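Local coordinates for protein MlnE (Bacillus amyloliquefaciens subsp. plantarum, PDB 5D2E) that binds NADP as the N-terminal B-type ketoreductase part of a macrolactin assembly-line enzyme, and probably reduces keto groups of the growing polyketide, at residues Y276-G281 and L288-L293. Residues are numbered along the deposited sequence; the frame is centred on the assembly and turned at random.
Sequences YLITGG and LFAEYL. With NAP (NADP nicotinamide-adenine-dinucleotide phosphate), chain B.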
loop_
_atom_site.group_PDB
_atom_site.type_symbol
_atom_site.label_atom_id
_atom_site.label_comp_id
_atom_site.label_asym_id
_atom_site.label_seq_id
_atom_site.Cartn_x
_atom_site.Cartn_y
_atom_site.Cartn_z
ATOM N N TYR A 276 -23.983 7.274 5.009
ATOM C CA TYR A 276 -22.671 7.039 4.373
ATOM C C TYR A 276 -21.667 8.164 4.561
ATOM O O TYR A 276 -22.001 9.337 4.485
ATOM C CB TYR A 276 -22.856 6.693 2.895
ATOM C CG TYR A 276 -23.880 5.545 2.772
ATOM C CD1 TYR A 276 -23.506 4.226 2.946
ATOM C CD2 TYR A 276 -25.234 5.814 2.535
ATOM C CE1 TYR A 276 -24.436 3.223 2.861
ATOM C CE2 TYR A 276 -26.169 4.811 2.441
ATOM C CZ TYR A 276 -25.777 3.519 2.631
ATOM O OH TYR A 276 -26.722 2.506 2.567
ATOM N N LEU A 277 -20.435 7.799 4.894
ATOM C CA LEU A 277 -19.333 8.757 5.077
ATOM C C LEU A 277 -18.408 8.638 3.911
ATOM O O LEU A 277 -17.980 7.555 3.582
ATOM C CB LEU A 277 -18.565 8.436 6.332
ATOM C CG LEU A 277 -17.226 9.142 6.621
ATOM C CD1 LEU A 277 -17.465 10.646 6.691
ATOM C CD2 LEU A 277 -16.658 8.629 7.929
ATOM N N ILE A 278 -18.082 9.764 3.291
ATOM C CA ILE A 278 -17.088 9.802 2.264
ATOM C C ILE A 278 -16.021 10.740 2.717
ATOM O O ILE A 278 -16.226 11.973 2.803
ATOM C CB ILE A 278 -17.664 10.283 0.957
ATOM C CG1 ILE A 278 -18.902 9.458 0.620
ATOM C CG2 ILE A 278 -16.673 10.151 -0.172
ATOM C CD1 ILE A 278 -19.545 9.795 -0.719
ATOM N N THR A 279 -14.859 10.171 2.986
ATOM C CA THR A 279 -13.703 10.982 3.320
ATOM C C THR A 279 -13.098 11.506 2.026
ATOM O O THR A 279 -13.197 10.857 0.945
ATOM C CB THR A 279 -12.615 10.192 4.105
ATOM O OG1 THR A 279 -12.006 9.233 3.255
ATOM C CG2 THR A 279 -13.172 9.601 5.389
ATOM N N GLY A 280 -12.533 12.711 2.085
ATOM C CA GLY A 280 -12.204 13.411 0.828
ATOM C C GLY A 280 -13.441 13.621 -0.045
ATOM O O GLY A 280 -13.342 13.697 -1.279
ATOM N N GLY A 281 -14.576 13.788 0.638
ATOM C CA GLY A 281 -15.907 13.833 0.043
ATOM C C GLY A 281 -16.186 15.058 -0.810
ATOM O O GLY A 281 -17.059 14.999 -1.657
ATOM N N LEU A 288 -17.713 12.645 -6.955
ATOM C CA LEU A 288 -18.238 11.906 -8.063
ATOM C C LEU A 288 -18.996 10.690 -7.502
ATOM O O LEU A 288 -20.107 10.432 -7.898
ATOM C CB LEU A 288 -17.112 11.423 -8.945
ATOM C CG LEU A 288 -17.498 10.594 -10.159
ATOM C CD1 LEU A 288 -18.027 11.595 -11.172
ATOM C CD2 LEU A 288 -16.394 9.788 -10.816
ATOM N N PHE A 289 -18.412 9.994 -6.541
ATOM C CA PHE A 289 -19.149 8.947 -5.808
ATOM C C PHE A 289 -20.322 9.451 -4.945
ATOM O O PHE A 289 -21.371 8.773 -4.840
ATOM C CB PHE A 289 -18.185 8.031 -5.001
ATOM C CG PHE A 289 -17.481 7.062 -5.892
ATOM C CD1 PHE A 289 -16.356 7.430 -6.605
ATOM C CD2 PHE A 289 -18.002 5.798 -6.091
ATOM C CE1 PHE A 289 -15.726 6.541 -7.485
ATOM C CE2 PHE A 289 -17.364 4.918 -6.936
ATOM C CZ PHE A 289 -16.248 5.290 -7.654
ATOM N N ALA A 290 -20.217 10.619 -4.352
ATOM C CA ALA A 290 -21.371 11.092 -3.556
ATOM C C ALA A 290 -22.608 11.279 -4.476
ATOM O O ALA A 290 -23.704 10.853 -4.129
ATOM C CB ALA A 290 -21.072 12.373 -2.802
ATOM N N GLU A 291 -22.415 11.847 -5.650
ATOM C CA GLU A 291 -23.544 12.031 -6.567
ATOM C C GLU A 291 -24.076 10.664 -7.014
ATOM O O GLU A 291 -25.279 10.455 -7.112
ATOM C CB GLU A 291 -23.165 12.753 -7.853
ATOM C CG GLU A 291 -22.669 14.165 -7.752
ATOM C CD GLU A 291 -22.418 14.735 -9.151
ATOM O OE1 GLU A 291 -21.642 14.140 -9.974
ATOM O OE2 GLU A 291 -23.022 15.783 -9.398
ATOM N N TYR A 292 -23.163 9.751 -7.336
ATOM C CA TYR A 292 -23.526 8.402 -7.729
ATOM C C TYR A 292 -24.392 7.712 -6.694
ATOM O O TYR A 292 -25.466 7.113 -7.034
ATOM C CB TYR A 292 -22.267 7.592 -7.983
ATOM C CG TYR A 292 -22.530 6.163 -8.440
ATOM C CD1 TYR A 292 -22.924 5.901 -9.748
ATOM C CD2 TYR A 292 -22.388 5.100 -7.572
ATOM C CE1 TYR A 292 -23.154 4.624 -10.185
ATOM C CE2 TYR A 292 -22.610 3.797 -8.020
ATOM C CZ TYR A 292 -22.981 3.573 -9.329
ATOM O OH TYR A 292 -23.240 2.286 -9.795
ATOM N N LEU A 293 -23.997 7.845 -5.437
ATOM C CA LEU A 293 -24.745 7.210 -4.321
ATOM C C LEU A 293 -26.107 7.907 -4.050
ATOM O O LEU A 293 -27.099 7.267 -3.707
ATOM C CB LEU A 293 -23.956 7.254 -3.052
ATOM C CG LEU A 293 -22.637 6.427 -2.992
ATOM C CD1 LEU A 293 -22.175 6.299 -1.542
ATOM C CD2 LEU A 293 -22.825 5.064 -3.640
HETATM P PA NAP B . -8.581 15.075 -4.525
HETATM O O1A NAP B . -9.641 15.816 -5.384
HETATM O O2A NAP B . -7.368 15.771 -3.935
HETATM O O5B NAP B . -9.448 14.553 -3.275
HETATM C C5B NAP B . -8.776 14.020 -2.141
HETATM C C4B NAP B . -9.422 14.727 -0.976
HETATM O O4B NAP B . -8.799 14.238 0.231
HETATM C C3B NAP B . -9.225 16.268 -0.955
HETATM O O3B NAP B . -10.473 16.937 -1.162
HETATM C C2B NAP B . -8.713 16.566 0.464
HETATM O O2B NAP B . -9.363 17.676 1.017
HETATM C C1B NAP B . -8.991 15.238 1.208
HETATM N N9A NAP B . -8.062 14.948 2.291
HETATM C C8A NAP B . -6.677 14.871 2.232
HETATM N N7A NAP B . -6.140 14.632 3.479
HETATM C C5A NAP B . -7.183 14.478 4.319
HETATM C C6A NAP B . -7.341 14.220 5.733
HETATM N N6A NAP B . -6.203 14.010 6.472
HETATM N N1A NAP B . -8.641 14.231 6.275
HETATM C C2A NAP B . -9.710 14.439 5.486
HETATM N N3A NAP B . -9.632 14.687 4.149
HETATM C C4A NAP B . -8.443 14.725 3.538
HETATM O O3 NAP B . -8.049 13.742 -5.299
HETATM P PN NAP B . -8.935 12.712 -6.186
HETATM O O1N NAP B . -8.440 12.718 -7.621
HETATM O O2N NAP B . -10.358 12.899 -5.727
HETATM O O5D NAP B . -8.547 11.237 -5.648
HETATM C C5D NAP B . -9.269 10.789 -4.464
HETATM C C4D NAP B . -8.729 9.454 -3.934
HETATM O O4D NAP B . -8.635 8.469 -4.953
HETATM C C3D NAP B . -7.306 9.660 -3.399
HETATM O O3D NAP B . -7.177 8.971 -2.168
HETATM C C2D NAP B . -6.397 9.104 -4.481
HETATM O O2D NAP B . -5.119 8.648 -3.953
HETATM C C1D NAP B . -7.267 8.009 -5.161
HETATM N N1N NAP B . -6.863 7.848 -6.581
HETATM C C2N NAP B . -7.195 8.795 -7.534
HETATM C C3N NAP B . -6.832 8.704 -8.890
HETATM C C7N NAP B . -7.237 9.778 -9.939
HETATM O O7N NAP B . -6.843 9.695 -11.105
HETATM N N7N NAP B . -8.038 10.814 -9.651
HETATM C C4N NAP B . -6.059 7.597 -9.269
HETATM C C5N NAP B . -5.686 6.661 -8.296
HETATM C C6N NAP B . -6.114 6.787 -6.961
HETATM P P2B NAP B . -8.733 18.618 2.207
HETATM O O1X NAP B . -7.407 19.196 1.732
HETATM O O2X NAP B . -9.838 19.686 2.492
HETATM O O3X NAP B . -8.518 17.696 3.375
#
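The F289 ring leads off from the strand, although its residue meets I278 at the backbone: F289 C is 4.3 Å from I278 CD1. The ring makes edge-to-face contacts with F406 and F484 and also meets W449 and W452, the latter an NADP-binding residue. The second flat group, Y276, turns one ring face to the helix, but L293 CD1 lies off the inner end of the ring, opposite CB, a loose approach at 4.5 Å from Y276 CB; the ring also meets that of F402 with the planes nearly parallel.

I278 carries the contact. CG1 stands anti to the carbonyl carbon (chi1 -52°), and the nearly straight chi2 of -177° pushes CD1 out to the helix. There it reaches A290 from the strand side, its tip against the CA-CB bond, 3.6 Å from both A290 CA and A290 CB, while L293 CD1 borders it more loosely at 4.5 Å. The small methyl of A290 thus lets the isoleucine tip come close to the helix backbone. No hydrogen bond crosses this buried contact, whose side-chain pairs are apolar; L358, on the neighbouring strand 356-359, extends it by touching F289 and L293.

Strand 276-279 and helix 288-293 run nearly antiparallel, at 163°, with axes 9.8 Å apart. A type II turn, I278 to G281, overlaps the end of the strand and brings G280 CA within 3.6 Å of NAP O4B; further along the connection, the amides of G284 and L285 hydrogen-bond the cofactor. Strand, glycine-rich turn and returning helix form the opening beta-alpha unit of a Rossmann fold, the NADP-binding core of the ketoreductase domain.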